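Local coordinates for DNA polymerase sliding clamp (Archaeoglobus fulgidus, PDB 1RWZ), which forms a homotrimeric ring with DNA passing through its centre and probably tethers the polymerase and other DNA-processing proteins to their template, at residues D3-G8 against L86-V91; E24-F29 against R117-I122; A129-D134 against I182-G187; A143-I148 against D170-H175. All coordinates share one frame; numbering follows the deposited sequence.

Contact 1: residues D3-G8 against L86-V91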
loop_
_atom_site.group_PDB
_atom_site.type_symbol
_atom_site.label_atom_id
_atom_site.label_comp_id
_atom_site.label_asym_id
_atom_site.label_seq_id
_atom_site.Cartn_x
_atom_site.Cartn_y
_atom_site.Cartn_z
ATOM N N ASP A 3 -15.057 -28.659 -18.101
ATOM C CA ASP A 3 -13.686 -28.652 -17.617
ATOM C C ASP A 3 -12.913 -27.637 -18.437
ATOM O O ASP A 3 -12.630 -27.862 -19.612
ATOM C CB ASP A 3 -13.058 -30.040 -17.752
ATOM C CG ASP A 3 -11.635 -30.086 -17.238
ATOM O OD1 ASP A 3 -11.269 -29.221 -16.414
ATOM O OD2 ASP A 3 -10.882 -30.997 -17.649
ATOM N N VAL A 4 -12.590 -26.512 -17.811
ATOM C CA VAL A 4 -11.864 -25.453 -18.497
ATOM C C VAL A 4 -10.662 -24.991 -17.690
ATOM O O VAL A 4 -10.625 -25.134 -16.471
ATOM C CB VAL A 4 -12.788 -24.234 -18.766
ATOM C CG1 VAL A 4 -14.032 -24.682 -19.516
ATOM C CG2 VAL A 4 -13.181 -23.565 -17.451
ATOM N N ILE A 5 -9.670 -24.447 -18.384
ATOM C CA ILE A 5 -8.476 -23.937 -17.732
ATOM C C ILE A 5 -8.251 -22.530 -18.264
ATOM O O ILE A 5 -8.274 -22.299 -19.473
ATOM C CB ILE A 5 -7.253 -24.834 -18.015
ATOM C CG1 ILE A 5 -7.501 -26.225 -17.416
ATOM C CG2 ILE A 5 -5.992 -24.211 -17.416
ATOM C CD1 ILE A 5 -6.326 -27.196 -17.563
ATOM N N MET A 6 -8.055 -21.589 -17.348
ATOM C CA MET A 6 -7.874 -20.188 -17.699
ATOM C C MET A 6 -6.812 -19.562 -16.799
ATOM O O MET A 6 -6.481 -20.121 -15.759
ATOM C CB MET A 6 -9.204 -19.460 -17.498
ATOM C CG MET A 6 -9.654 -19.436 -16.034
ATOM S SD MET A 6 -11.450 -19.272 -15.833
ATOM C CE MET A 6 -11.692 -17.660 -16.481
ATOM N N THR A 7 -6.281 -18.406 -17.188
ATOM C CA THR A 7 -5.279 -17.753 -16.353
ATOM C C THR A 7 -5.968 -17.173 -15.120
ATOM O O THR A 7 -7.155 -16.831 -15.163
ATOM C CB THR A 7 -4.567 -16.599 -17.084
ATOM O OG1 THR A 7 -5.477 -15.504 -17.263
ATOM C CG2 THR A 7 -4.059 -17.064 -18.438
ATOM N N GLY A 8 -5.220 -17.074 -14.026
ATOM C CA GLY A 8 -5.772 -16.526 -12.801
ATOM C C GLY A 8 -6.288 -15.114 -13.005
ATOM O O GLY A 8 -7.354 -14.754 -12.500
ATOM N N LEU A 86 -2.572 -20.836 -12.977
ATOM C CA LEU A 86 -3.481 -21.322 -14.007
ATOM C C LEU A 86 -4.602 -21.905 -13.160
ATOM O O LEU A 86 -4.337 -22.585 -12.164
ATOM C CB LEU A 86 -2.866 -22.429 -14.865
ATOM C CG LEU A 86 -2.109 -22.020 -16.130
ATOM C CD1 LEU A 86 -1.841 -23.265 -16.970
ATOM C CD2 LEU A 86 -2.924 -21.018 -16.931
ATOM N N VAL A 87 -5.847 -21.635 -13.532
ATOM C CA VAL A 87 -6.970 -22.138 -12.758
ATOM C C VAL A 87 -7.853 -23.053 -13.586
ATOM O O VAL A 87 -8.178 -22.743 -14.731
ATOM C CB VAL A 87 -7.845 -20.981 -12.236
ATOM C CG1 VAL A 87 -8.887 -21.520 -11.259
ATOM C CG2 VAL A 87 -6.977 -19.921 -11.583
ATOM N N GLU A 88 -8.237 -24.183 -13.005
ATOM C CA GLU A 88 -9.109 -25.125 -13.690
ATOM C C GLU A 88 -10.476 -25.103 -13.009
ATOM O O GLU A 88 -10.569 -25.131 -11.780
ATOM C CB GLU A 88 -8.518 -26.541 -13.647
ATOM C CG GLU A 88 -9.384 -27.611 -14.316
ATOM C CD GLU A 88 -8.686 -28.959 -14.423
ATOM O OE1 GLU A 88 -7.803 -29.239 -13.588
ATOM O OE2 GLU A 88 -9.025 -29.745 -15.333
ATOM N N LEU A 89 -11.530 -25.017 -13.812
ATOM C CA LEU A 89 -12.892 -25.014 -13.289
ATOM C C LEU A 89 -13.532 -26.302 -13.761
ATOM O O LEU A 89 -13.470 -26.634 -14.945
ATOM C CB LEU A 89 -13.690 -23.823 -13.828
ATOM C CG LEU A 89 -13.153 -22.421 -13.541
ATOM C CD1 LEU A 89 -14.093 -21.388 -14.157
ATOM C CD2 LEU A 89 -13.029 -22.205 -12.040
ATOM N N ILE A 90 -14.142 -27.033 -12.837
ATOM C CA ILE A 90 -14.782 -28.291 -13.185
ATOM C C ILE A 90 -16.180 -28.403 -12.596
ATOM O O ILE A 90 -16.403 -28.065 -11.435
ATOM C CB ILE A 90 -13.969 -29.502 -12.668
ATOM C CG1 ILE A 90 -12.557 -29.492 -13.264
ATOM C CG2 ILE A 90 -14.684 -30.797 -13.029
ATOM C CD1 ILE A 90 -11.656 -30.571 -12.684
ATOM N N VAL A 91 -17.119 -28.862 -13.417
ATOM C CA VAL A 91 -18.491 -29.088 -12.978
ATOM C C VAL A 91 -18.829 -30.469 -13.513
ATOM O O VAL A 91 -19.062 -30.643 -14.709
ATOM C CB VAL A 91 -19.480 -28.058 -13.560
ATOM C CG1 VAL A 91 -20.896 -28.373 -13.080
ATOM C CG2 VAL A 91 -19.085 -26.656 -13.127
#

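Contact 2: residues E24-F29 against R117-I122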
loop_
_atom_site.group_PDB
_atom_site.type_symbol
_atom_site.label_atom_id
_atom_site.label_comp_id
_atom_site.label_asym_id
_atom_site.label_seq_id
_atom_site.Cartn_x
_atom_site.Cartn_y
_atom_site.Cartn_z
ATOM N N GLU A 24 -24.855 -12.767 -7.039
ATOM C CA GLU A 24 -25.154 -14.078 -7.607
ATOM C C GLU A 24 -25.330 -13.870 -9.100
ATOM O O GLU A 24 -25.753 -12.797 -9.530
ATOM C CB GLU A 24 -26.465 -14.644 -7.064
ATOM C CG GLU A 24 -26.632 -14.608 -5.566
ATOM C CD GLU A 24 -27.948 -15.224 -5.147
ATOM O OE1 GLU A 24 -28.990 -14.837 -5.719
ATOM O OE2 GLU A 24 -27.944 -16.094 -4.250
ATOM N N ALA A 25 -25.033 -14.892 -9.890
ATOM C CA ALA A 25 -25.177 -14.762 -11.330
ATOM C C ALA A 25 -25.233 -16.095 -12.049
ATOM O O ALA A 25 -24.721 -17.105 -11.559
ATOM C CB ALA A 25 -24.028 -13.923 -11.889
ATOM N N ARG A 26 -25.875 -16.095 -13.214
ATOM C CA ARG A 26 -25.961 -17.293 -14.031
ATOM C C ARG A 26 -24.760 -17.261 -14.962
ATOM O O ARG A 26 -24.513 -16.250 -15.618
ATOM C CB ARG A 26 -27.225 -17.300 -14.894
ATOM C CG ARG A 26 -28.532 -17.556 -14.164
ATOM C CD ARG A 26 -29.624 -17.880 -15.186
ATOM N NE ARG A 26 -30.963 -17.899 -14.602
ATOM C CZ ARG A 26 -31.539 -16.846 -14.034
ATOM N NH1 ARG A 26 -30.890 -15.693 -13.973
ATOM N NH2 ARG A 26 -32.762 -16.944 -13.531
ATOM N N ILE A 27 -24.014 -18.356 -15.012
ATOM C CA ILE A 27 -22.852 -18.443 -15.889
ATOM C C ILE A 27 -23.154 -19.490 -16.948
ATOM O O ILE A 27 -23.432 -20.645 -16.627
ATOM C CB ILE A 27 -21.585 -18.873 -15.125
ATOM C CG1 ILE A 27 -21.336 -17.924 -13.949
ATOM C CG2 ILE A 27 -20.395 -18.900 -16.079
ATOM C CD1 ILE A 27 -21.210 -16.480 -14.332
ATOM N N HIS A 28 -23.101 -19.081 -18.209
ATOM C CA HIS A 28 -23.385 -19.980 -19.314
ATOM C C HIS A 28 -22.111 -20.470 -19.979
ATOM O O HIS A 28 -21.269 -19.670 -20.389
ATOM C CB HIS A 28 -24.226 -19.265 -20.378
ATOM C CG HIS A 28 -25.492 -18.663 -19.854
ATOM N ND1 HIS A 28 -26.651 -19.391 -19.690
ATOM C CD2 HIS A 28 -25.775 -17.405 -19.441
ATOM C CE1 HIS A 28 -27.594 -18.607 -19.198
ATOM N NE2 HIS A 28 -27.088 -17.398 -19.037
ATOM N N PHE A 29 -21.966 -21.787 -20.073
ATOM C CA PHE A 29 -20.824 -22.364 -20.758
ATOM C C PHE A 29 -21.383 -22.804 -22.101
ATOM O O PHE A 29 -22.035 -23.847 -22.212
ATOM C CB PHE A 29 -20.253 -23.551 -19.986
ATOM C CG PHE A 29 -19.455 -23.150 -18.783
ATOM C CD1 PHE A 29 -20.085 -22.877 -17.573
ATOM C CD2 PHE A 29 -18.076 -23.001 -18.870
ATOM C CE1 PHE A 29 -19.348 -22.459 -16.465
ATOM C CE2 PHE A 29 -17.329 -22.584 -17.769
ATOM C CZ PHE A 29 -17.966 -22.312 -16.564
ATOM N N ARG A 117 -32.195 -14.168 -9.982
ATOM C CA ARG A 117 -33.013 -13.214 -10.720
ATOM C C ARG A 117 -33.031 -13.521 -12.211
ATOM O O ARG A 117 -31.987 -13.760 -12.819
ATOM C CB ARG A 117 -32.501 -11.791 -10.500
ATOM C CG ARG A 117 -33.183 -10.771 -11.394
ATOM C CD ARG A 117 -32.710 -9.359 -11.116
ATOM N NE ARG A 117 -33.291 -8.416 -12.069
ATOM C CZ ARG A 117 -33.136 -7.098 -12.008
ATOM N NH1 ARG A 117 -32.416 -6.556 -11.034
ATOM N NH2 ARG A 117 -33.698 -6.324 -12.928
ATOM N N LYS A 118 -34.230 -13.504 -12.790
ATOM C CA LYS A 118 -34.432 -13.775 -14.211
ATOM C C LYS A 118 -33.322 -13.223 -15.093
ATOM O O LYS A 118 -32.834 -12.114 -14.881
ATOM C CB LYS A 118 -35.772 -13.192 -14.674
ATOM C CG LYS A 118 -36.996 -13.975 -14.226
ATOM C CD LYS A 118 -37.080 -15.319 -14.937
ATOM C CE LYS A 118 -38.352 -16.067 -14.566
ATOM N NZ LYS A 118 -38.466 -17.367 -15.290
ATOM N N GLU A 119 -32.932 -14.011 -16.089
ATOM C CA GLU A 119 -31.888 -13.614 -17.023
ATOM C C GLU A 119 -32.356 -12.371 -17.781
ATOM O O GLU A 119 -33.386 -12.400 -18.456
ATOM C CB GLU A 119 -31.625 -14.754 -18.008
ATOM C CG GLU A 119 -30.351 -14.616 -18.816
ATOM C CD GLU A 119 -29.107 -14.848 -17.986
ATOM O OE1 GLU A 119 -28.013 -14.925 -18.576
ATOM O OE2 GLU A 119 -29.217 -14.953 -16.746
ATOM N N PRO A 120 -31.608 -11.260 -17.677
ATOM C CA PRO A 120 -31.973 -10.017 -18.365
ATOM C C PRO A 120 -31.703 -10.052 -19.869
ATOM O O PRO A 120 -30.830 -10.784 -20.334
ATOM C CB PRO A 120 -31.122 -8.973 -17.652
ATOM C CG PRO A 120 -29.870 -9.735 -17.355
ATOM C CD PRO A 120 -30.406 -11.064 -16.847
ATOM N N ARG A 121 -32.460 -9.261 -20.623
ATOM C CA ARG A 121 -32.291 -9.196 -22.070
ATOM C C ARG A 121 -31.330 -8.072 -22.443
ATOM O O ARG A 121 -31.268 -7.047 -21.768
ATOM C CB ARG A 121 -33.638 -8.959 -22.763
ATOM C CG ARG A 121 -34.615 -10.124 -22.672
ATOM C CD ARG A 121 -35.851 -9.865 -23.525
ATOM N NE ARG A 121 -36.775 -10.996 -23.520
ATOM C CZ ARG A 121 -37.900 -11.046 -24.229
ATOM N NH1 ARG A 121 -38.245 -10.025 -25.006
ATOM N NH2 ARG A 121 -38.681 -12.116 -24.162
ATOM N N ILE A 122 -30.581 -8.273 -23.521
ATOM C CA ILE A 122 -29.631 -7.269 -23.986
ATOM C C ILE A 122 -30.360 -6.217 -24.818
ATOM O O ILE A 122 -30.954 -6.529 -25.849
ATOM C CB ILE A 122 -28.522 -7.908 -24.850
ATOM C CG1 ILE A 122 -27.751 -8.941 -24.024
ATOM C CG2 ILE A 122 -27.578 -6.828 -25.368
ATOM C CD1 ILE A 122 -26.712 -9.709 -24.812
HETATM O O HOH W 1 -30.332 -12.945 -7.968
HETATM O O HOH W 2 -25.856 -14.702 -17.409
HETATM O O HOH W 3 -35.494 -18.108 -14.429
#

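Contact 3: residues A129-D134 against I182-G187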
loop_
_atom_site.group_PDB
_atom_site.type_symbol
_atom_site.label_atom_id
_atom_site.label_comp_id
_atom_site.label_asym_id
_atom_site.label_seq_id
_atom_site.Cartn_x
_atom_site.Cartn_y
_atom_site.Cartn_z
ATOM N N ALA A 129 -22.674 7.544 -32.059
ATOM C CA ALA A 129 -21.259 7.806 -31.804
ATOM C C ALA A 129 -20.485 6.585 -31.328
ATOM O O ALA A 129 -20.936 5.856 -30.446
ATOM C CB ALA A 129 -21.119 8.931 -30.786
ATOM N N LYS A 130 -19.313 6.373 -31.919
ATOM C CA LYS A 130 -18.456 5.252 -31.548
ATOM C C LYS A 130 -17.064 5.817 -31.308
ATOM O O LYS A 130 -16.471 6.422 -32.203
ATOM C CB LYS A 130 -18.404 4.213 -32.667
ATOM C CG LYS A 130 -17.567 2.994 -32.307
ATOM C CD LYS A 130 -17.486 2.012 -33.463
ATOM C CE LYS A 130 -16.561 0.854 -33.121
ATOM N NZ LYS A 130 -16.430 -0.087 -34.271
ATOM N N ILE A 131 -16.554 5.612 -30.099
ATOM C CA ILE A 131 -15.250 6.126 -29.708
ATOM C C ILE A 131 -14.386 4.996 -29.165
ATOM O O ILE A 131 -14.801 4.287 -28.252
ATOM C CB ILE A 131 -15.399 7.202 -28.594
ATOM C CG1 ILE A 131 -16.382 8.292 -29.034
ATOM C CG2 ILE A 131 -14.051 7.820 -28.277
ATOM C CD1 ILE A 131 -17.756 8.175 -28.392
ATOM N N VAL A 132 -13.191 4.827 -29.726
ATOM C CA VAL A 132 -12.280 3.783 -29.263
ATOM C C VAL A 132 -11.032 4.455 -28.697
ATOM O O VAL A 132 -10.401 5.281 -29.364
ATOM C CB VAL A 132 -11.886 2.819 -30.408
ATOM C CG1 VAL A 132 -10.977 1.709 -29.869
ATOM C CG2 VAL A 132 -13.137 2.207 -31.020
ATOM N N MET A 133 -10.692 4.109 -27.459
ATOM C CA MET A 133 -9.545 4.704 -26.782
ATOM C C MET A 133 -8.939 3.735 -25.781
ATOM O O MET A 133 -9.401 2.605 -25.629
ATOM C CB MET A 133 -9.984 5.975 -26.041
ATOM C CG MET A 133 -11.035 5.721 -24.960
ATOM S SD MET A 133 -11.665 7.238 -24.190
ATOM C CE MET A 133 -10.191 7.816 -23.398
ATOM N N ASP A 134 -7.891 4.187 -25.102
ATOM C CA ASP A 134 -7.241 3.373 -24.087
ATOM C C ASP A 134 -8.082 3.466 -22.817
ATOM O O ASP A 134 -8.454 4.561 -22.403
ATOM C CB ASP A 134 -5.843 3.907 -23.798
ATOM C CG ASP A 134 -5.119 3.082 -22.760
ATOM O OD1 ASP A 134 -4.554 2.032 -23.124
ATOM O OD2 ASP A 134 -5.130 3.478 -21.576
ATOM N N ILE A 182 -8.087 6.116 -31.049
ATOM C CA ILE A 182 -7.697 4.937 -31.819
ATOM C C ILE A 182 -8.634 4.789 -33.018
ATOM O O ILE A 182 -8.198 4.487 -34.129
ATOM C CB ILE A 182 -7.744 3.665 -30.943
ATOM C CG1 ILE A 182 -6.738 3.799 -29.794
ATOM C CG2 ILE A 182 -7.428 2.431 -31.785
ATOM C CD1 ILE A 182 -6.793 2.673 -28.770
ATOM N N GLU A 183 -9.924 5.005 -32.778
ATOM C CA GLU A 183 -10.947 4.941 -33.819
ATOM C C GLU A 183 -12.056 5.894 -33.379
ATOM O O GLU A 183 -12.360 5.983 -32.191
ATOM C CB GLU A 183 -11.496 3.516 -33.970
ATOM C CG GLU A 183 -12.614 3.404 -35.004
ATOM C CD GLU A 183 -13.129 1.984 -35.190
ATOM O OE1 GLU A 183 -14.201 1.824 -35.813
ATOM O OE2 GLU A 183 -12.468 1.029 -34.724
ATOM N N PHE A 184 -12.646 6.611 -34.329
ATOM C CA PHE A 184 -13.699 7.572 -34.013
ATOM C C PHE A 184 -14.534 7.827 -35.260
ATOM O O PHE A 184 -13.986 8.070 -36.333
ATOM C CB PHE A 184 -13.063 8.877 -33.537
ATOM C CG PHE A 184 -14.055 9.930 -33.136
ATOM C CD1 PHE A 184 -14.991 9.679 -32.134
ATOM C CD2 PHE A 184 -14.028 11.187 -33.733
ATOM C CE1 PHE A 184 -15.888 10.671 -31.728
ATOM C CE2 PHE A 184 -14.917 12.184 -33.338
ATOM C CZ PHE A 184 -15.850 11.926 -32.332
ATOM N N ASN A 185 -15.856 7.793 -35.121
ATOM C CA ASN A 185 -16.723 7.999 -36.276
ATOM C C ASN A 185 -17.338 9.396 -36.368
ATOM O O ASN A 185 -18.113 9.677 -37.280
ATOM C CB ASN A 185 -17.813 6.921 -36.295
ATOM C CG ASN A 185 -18.914 7.180 -35.289
ATOM O OD1 ASN A 185 -18.718 7.873 -34.293
ATOM N ND2 ASN A 185 -20.081 6.605 -35.541
ATOM N N GLY A 186 -16.983 10.267 -35.428
ATOM C CA GLY A 186 -17.490 11.631 -35.438
ATOM C C GLY A 186 -18.983 11.806 -35.219
ATOM O O GLY A 186 -19.528 12.875 -35.507
ATOM N N GLY A 187 -19.646 10.772 -34.713
ATOM C CA GLY A 187 -21.076 10.854 -34.469
ATOM C C GLY A 187 -21.426 11.916 -33.443
ATOM O O GLY A 187 -20.658 12.171 -32.517
#

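Contact 4: residues A143-I148 against D170-H175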
loop_
_atom_site.group_PDB
_atom_site.type_symbol
_atom_site.label_atom_id
_atom_site.label_comp_id
_atom_site.label_asym_id
_atom_site.label_seq_id
_atom_site.Cartn_x
_atom_site.Cartn_y
_atom_site.Cartn_z
ATOM N N ALA A 143 -11.482 9.720 -13.064
ATOM C CA ALA A 143 -10.905 10.018 -11.758
ATOM C C ALA A 143 -10.802 11.525 -11.552
ATOM O O ALA A 143 -11.036 12.024 -10.450
ATOM C CB ALA A 143 -9.522 9.370 -11.628
ATOM N N ALA A 144 -10.452 12.248 -12.611
ATOM C CA ALA A 144 -10.334 13.702 -12.535
ATOM C C ALA A 144 -11.718 14.323 -12.342
ATOM O O ALA A 144 -11.903 15.208 -11.504
ATOM C CB ALA A 144 -9.689 14.242 -13.806
ATOM N N ALA A 145 -12.685 13.851 -13.121
ATOM C CA ALA A 145 -14.051 14.352 -13.036
ATOM C C ALA A 145 -14.645 14.099 -11.653
ATOM O O ALA A 145 -15.388 14.929 -11.125
ATOM C CB ALA A 145 -14.912 13.690 -14.099
ATOM N N ASP A 146 -14.311 12.950 -11.078
ATOM C CA ASP A 146 -14.805 12.556 -9.762
ATOM C C ASP A 146 -14.424 13.542 -8.657
ATOM O O ASP A 146 -15.082 13.604 -7.618
ATOM C CB ASP A 146 -14.285 11.157 -9.419
ATOM C CG ASP A 146 -14.713 10.692 -8.040
ATOM O OD1 ASP A 146 -15.929 10.692 -7.754
ATOM O OD2 ASP A 146 -13.827 10.316 -7.245
ATOM N N LYS A 147 -13.365 14.309 -8.873
ATOM C CA LYS A 147 -12.938 15.280 -7.875
ATOM C C LYS A 147 -13.746 16.569 -7.968
ATOM O O LYS A 147 -13.754 17.373 -7.036
ATOM C CB LYS A 147 -11.451 15.590 -8.046
ATOM C CG LYS A 147 -10.547 14.452 -7.602
ATOM C CD LYS A 147 -9.086 14.785 -7.806
ATOM C CE LYS A 147 -8.202 13.714 -7.187
ATOM N NZ LYS A 147 -8.540 12.364 -7.709
ATOM N N ILE A 148 -14.437 16.747 -9.090
ATOM C CA ILE A 148 -15.230 17.946 -9.335
ATOM C C ILE A 148 -16.733 17.782 -9.127
ATOM O O ILE A 148 -17.389 18.652 -8.547
ATOM C CB ILE A 148 -15.006 18.452 -10.785
ATOM C CG1 ILE A 148 -13.549 18.878 -10.970
ATOM C CG2 ILE A 148 -15.948 19.603 -11.100
ATOM C CD1 ILE A 148 -13.115 19.982 -10.031
ATOM N N ASP A 170 -15.498 25.309 -9.774
ATOM C CA ASP A 170 -14.517 24.759 -10.701
ATOM C C ASP A 170 -15.147 23.816 -11.716
ATOM O O ASP A 170 -16.322 23.454 -11.610
ATOM C CB ASP A 170 -13.368 24.056 -9.954
ATOM C CG ASP A 170 -13.845 23.040 -8.931
ATOM O OD1 ASP A 170 -14.994 22.557 -9.029
ATOM O OD2 ASP A 170 -13.048 22.708 -8.026
ATOM N N SER A 171 -14.364 23.440 -12.718
ATOM C CA SER A 171 -14.850 22.545 -13.757
ATOM C C SER A 171 -13.678 21.825 -14.391
ATOM O O SER A 171 -12.522 22.230 -14.244
ATOM C CB SER A 171 -15.597 23.332 -14.830
ATOM O OG SER A 171 -14.730 24.245 -15.483
ATOM N N ILE A 172 -13.982 20.756 -15.111
ATOM C CA ILE A 172 -12.936 19.995 -15.761
ATOM C C ILE A 172 -13.441 19.454 -17.086
ATOM O O ILE A 172 -14.595 19.030 -17.203
ATOM C CB ILE A 172 -12.460 18.846 -14.847
ATOM C CG1 ILE A 172 -11.160 18.256 -15.383
ATOM C CG2 ILE A 172 -13.530 17.765 -14.751
ATOM C CD1 ILE A 172 -10.412 17.441 -14.346
ATOM N N VAL A 173 -12.581 19.505 -18.096
ATOM C CA VAL A 173 -12.930 19.014 -19.417
ATOM C C VAL A 173 -11.813 18.128 -19.940
ATOM O O VAL A 173 -10.651 18.538 -19.972
ATOM C CB VAL A 173 -13.131 20.165 -20.427
ATOM C CG1 VAL A 173 -13.369 19.598 -21.827
ATOM C CG2 VAL A 173 -14.303 21.041 -20.002
ATOM N N PHE A 174 -12.176 16.906 -20.311
ATOM C CA PHE A 174 -11.246 15.945 -20.889
ATOM C C PHE A 174 -11.647 15.968 -22.357
ATOM O O PHE A 174 -12.830 15.858 -22.676
ATOM C CB PHE A 174 -11.478 14.549 -20.310
ATOM C CG PHE A 174 -10.866 13.444 -21.129
ATOM C CD1 PHE A 174 -9.516 13.129 -21.008
ATOM C CD2 PHE A 174 -11.641 12.734 -22.042
ATOM C CE1 PHE A 174 -8.946 12.120 -21.787
ATOM C CE2 PHE A 174 -11.081 11.725 -22.829
ATOM C CZ PHE A 174 -9.732 11.419 -22.699
ATOM N N HIS A 175 -10.682 16.127 -23.254
ATOM C CA HIS A 175 -11.012 16.179 -24.666
ATOM C C HIS A 175 -9.945 15.544 -25.538
ATOM O O HIS A 175 -8.750 15.791 -25.361
ATOM C CB HIS A 175 -11.217 17.633 -25.102
ATOM C CG HIS A 175 -11.447 17.800 -26.572
ATOM N ND1 HIS A 175 -10.977 18.886 -27.278
ATOM C CD2 HIS A 175 -12.105 17.027 -27.467
ATOM C CE1 HIS A 175 -11.333 18.773 -28.545
ATOM N NE2 HIS A 175 -12.019 17.654 -28.686
HETATM O O HOH W 4 -12.840 20.244 -6.970
HETATM O O HOH W 5 -16.459 20.807 -7.319
#

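Contact 1: residues D3-G8 against L86-V91
Two neighbouring strands of an antiparallel sheet, 3-7 and 86-91, are joined here through the hydrogen-bonded pairs Val4 with Leu89 and Met6 with Val87. Each pair exchanges two backbone bonds. Val4 N donates to Leu89 O over 3.0 Å, and Leu89 N donates back to Val4 O; Met6 N donates to Val87 O, and Val87 N returns a bond to Met6 O. The bond from Val87 N to Met6 O, 2.8 Å long, is close to straight at the hydrogen (174°).

Val4, Met6, Val87 and Leu89 share the buried face, where Val4 CG2 rests on Leu89 CB at 3.7 Å. The CG of Met6 lies between the backbone N and the carbonyl carbon, and SD, placed by an anti chi2 (-155°), touches Leu89 CD1 at 3.8 Å. This is the helix-backed side of the sliding-clamp fold: Leu11 of helix 8-19 covers both Met6 and Val87, and Val87 CG2 meets Gly8 CA at 3.8 Å, where that helix starts.

On the other face, beside Ile5, Leu86 and Ile90, two acids meet. Asp3 and Glu88 cross obliquely with carboxylate planes only 27° apart, and Asp3 OD1 lies 2.5 Å from Glu88 OE2, so close that one of the acids probably holds a proton. Glu88 OE1 also has a long, weak ion pair with Lys100. Apolar carbon flanks the pair, Ile90 CG1 at 3.4 Å from Asp3 OD1 and Ile5 CG1 at 3.9 Å from Glu88 CG. At the strand's end Thr7 OG1 accepts from Leu10 N and N-caps the helix.

Contact 2: residues E24-F29 against R117-I122
Arg26 and His28 on strand 24-30 reach out to grip Arg117 and Glu119, and polar contacts rather than buried carbon make up the tight part of this surface contact. Arg26 NH1 donates to Arg117 O, almost straight at the hydrogen (176°); the 2.5 Å separation is shorter than normal and doubtful. The oxygen lies in the guanidinium plane, whereas the donor stands above the carbonyl plane. Glu119 slides past Arg26 in the opposite direction, its OE2 3.3 Å from Arg26 CD and in a weak salt bridge with Arg26 NH1.

Residues 117-122 belong to the long loop between strands 104-109 and 129-134, the interdomain connector of PCNA clamps, which in relatives helps to bind partner proteins.

The other carboxylate oxygen faces His28 tip to tip. His28 NE2 donates to Glu119 OE1 at 2.7 Å, with ring and carboxylate planes 83° apart and the donor above the carboxylate plane. His28 ND1 is held by Thr66 OG1, which fixes the ring from its other nitrogen.

Toward solvent the contact is looser and runs through water. One molecule links Arg117 N, at 3.0 Å, to Glu24 OE1; another accepts from Lys118 NZ at 3.2 Å and, weakly, from Arg26 NH2.

Contact 3: residues A129-D134 against I182-G187
Asn185 points toward Lys130, with CG placed between the backbone N and the carbonyl carbon (chi1 77°). OD1 is gripped from opposite faces of the amide plane: Lys130 N donates over 2.9 Å from one, and Gly187 N, completing an Asx turn, over 3.1 Å from the other. The amide nitrogen ND2 binds Pro128 O, so both ends of the group are anchored.

Phe184 takes a different course, with CG anti to the backbone N (chi1 -178°). Its ring and Ile131 lie side by side, CE1 at the ring edge meeting Ile131 CG1 at 3.6 Å, while Gly186 N stands over the centre of one ring face.

Strand 183-184 is the short outermost strand, within this chain, of the large antiparallel sheet that runs through both halves of the clamp subunit, and its pairing with strand 129-134 is interrupted by a classic beta bulge. Ile182 and Glu183 both face Val132, whose O accepts from Ile182 N at 3.0 Å and only weakly from Glu183 N at 3.5 Å. The Val132 side chain divides between the two bulge residues: CG2 packs on Glu183 CB at 3.6 Å, and CG1 touches Ile182 CB at 3.9 Å. Beyond CG, Glu183 and Lys130 are both extended. A weak salt bridge of 3.3 Å joins Glu183 OE1 to Lys130 NZ.

Contact 4: residues A143-I148 against D170-H175
Ile148 and Asp170 meet tip to tip where the region at the end of helix 135-146 packs against strand 170-176, the strand through which the clamp's sheet continues into the second subunit. The methyl CD1 of Ile148 is set against the carboxylate, 3.3 Å from Asp170 CG and 3.4 Å from Asp170 OD2.

Ile172 is inclined to Ile148 rather than pointing at it, and its branches separate the neighbours. Its CG1 is anti to the backbone N (chi1 -167°), and CD1 at the end of that branch presses on Ala144 CB at 3.3 Å, tighter than usual carbon packing. The short branch, CG2, touches both Ala145 CA and Ile148 CG1, each at 3.9 Å. Ala165 of the adjoining strand 160-166 touches Ala145 and Ile172 as well.

The Asp170 carboxylate, although the methyl of Ile148 packs against it, is not left without polar partners: Arg73 of the second subunit forms a salt bridge with OD2, and Tyr106 of that subunit a hydrogen bond. Water tethers the acid to the backbone of Lys147 and Ile148. One molecule donates to Lys147 O and, at 2.7 Å, to Asp170 OD2; a second donates to Ile148 O at 2.6 Å and to Asp170 OD1 at 2.9 Å.

How the contacts relate
The four contacts fall into two touching pairs on opposite sides of the chain's centre. Contacts 1 and 2 interleave along the sequence and meet where Val4 CG2 lies 4.3 Å from Phe29 CE2. Contact 4 is nested inside the loop closed by contact 3, and Met133 CE packs on Phe174 CZ at 3.7 Å. Contacts 2 and 3 reach the same sheet, although their centres are about 29 Å apart. Contacts 1 and 4 lie farthest apart, about 41 Å between centres. Strand 170-176 pairs with a strand of the second subunit and touches its Ser103, Val104 and Tyr106, so it probably meets the counterpart of strand 104-109, an edge strand of contact 1's sheet.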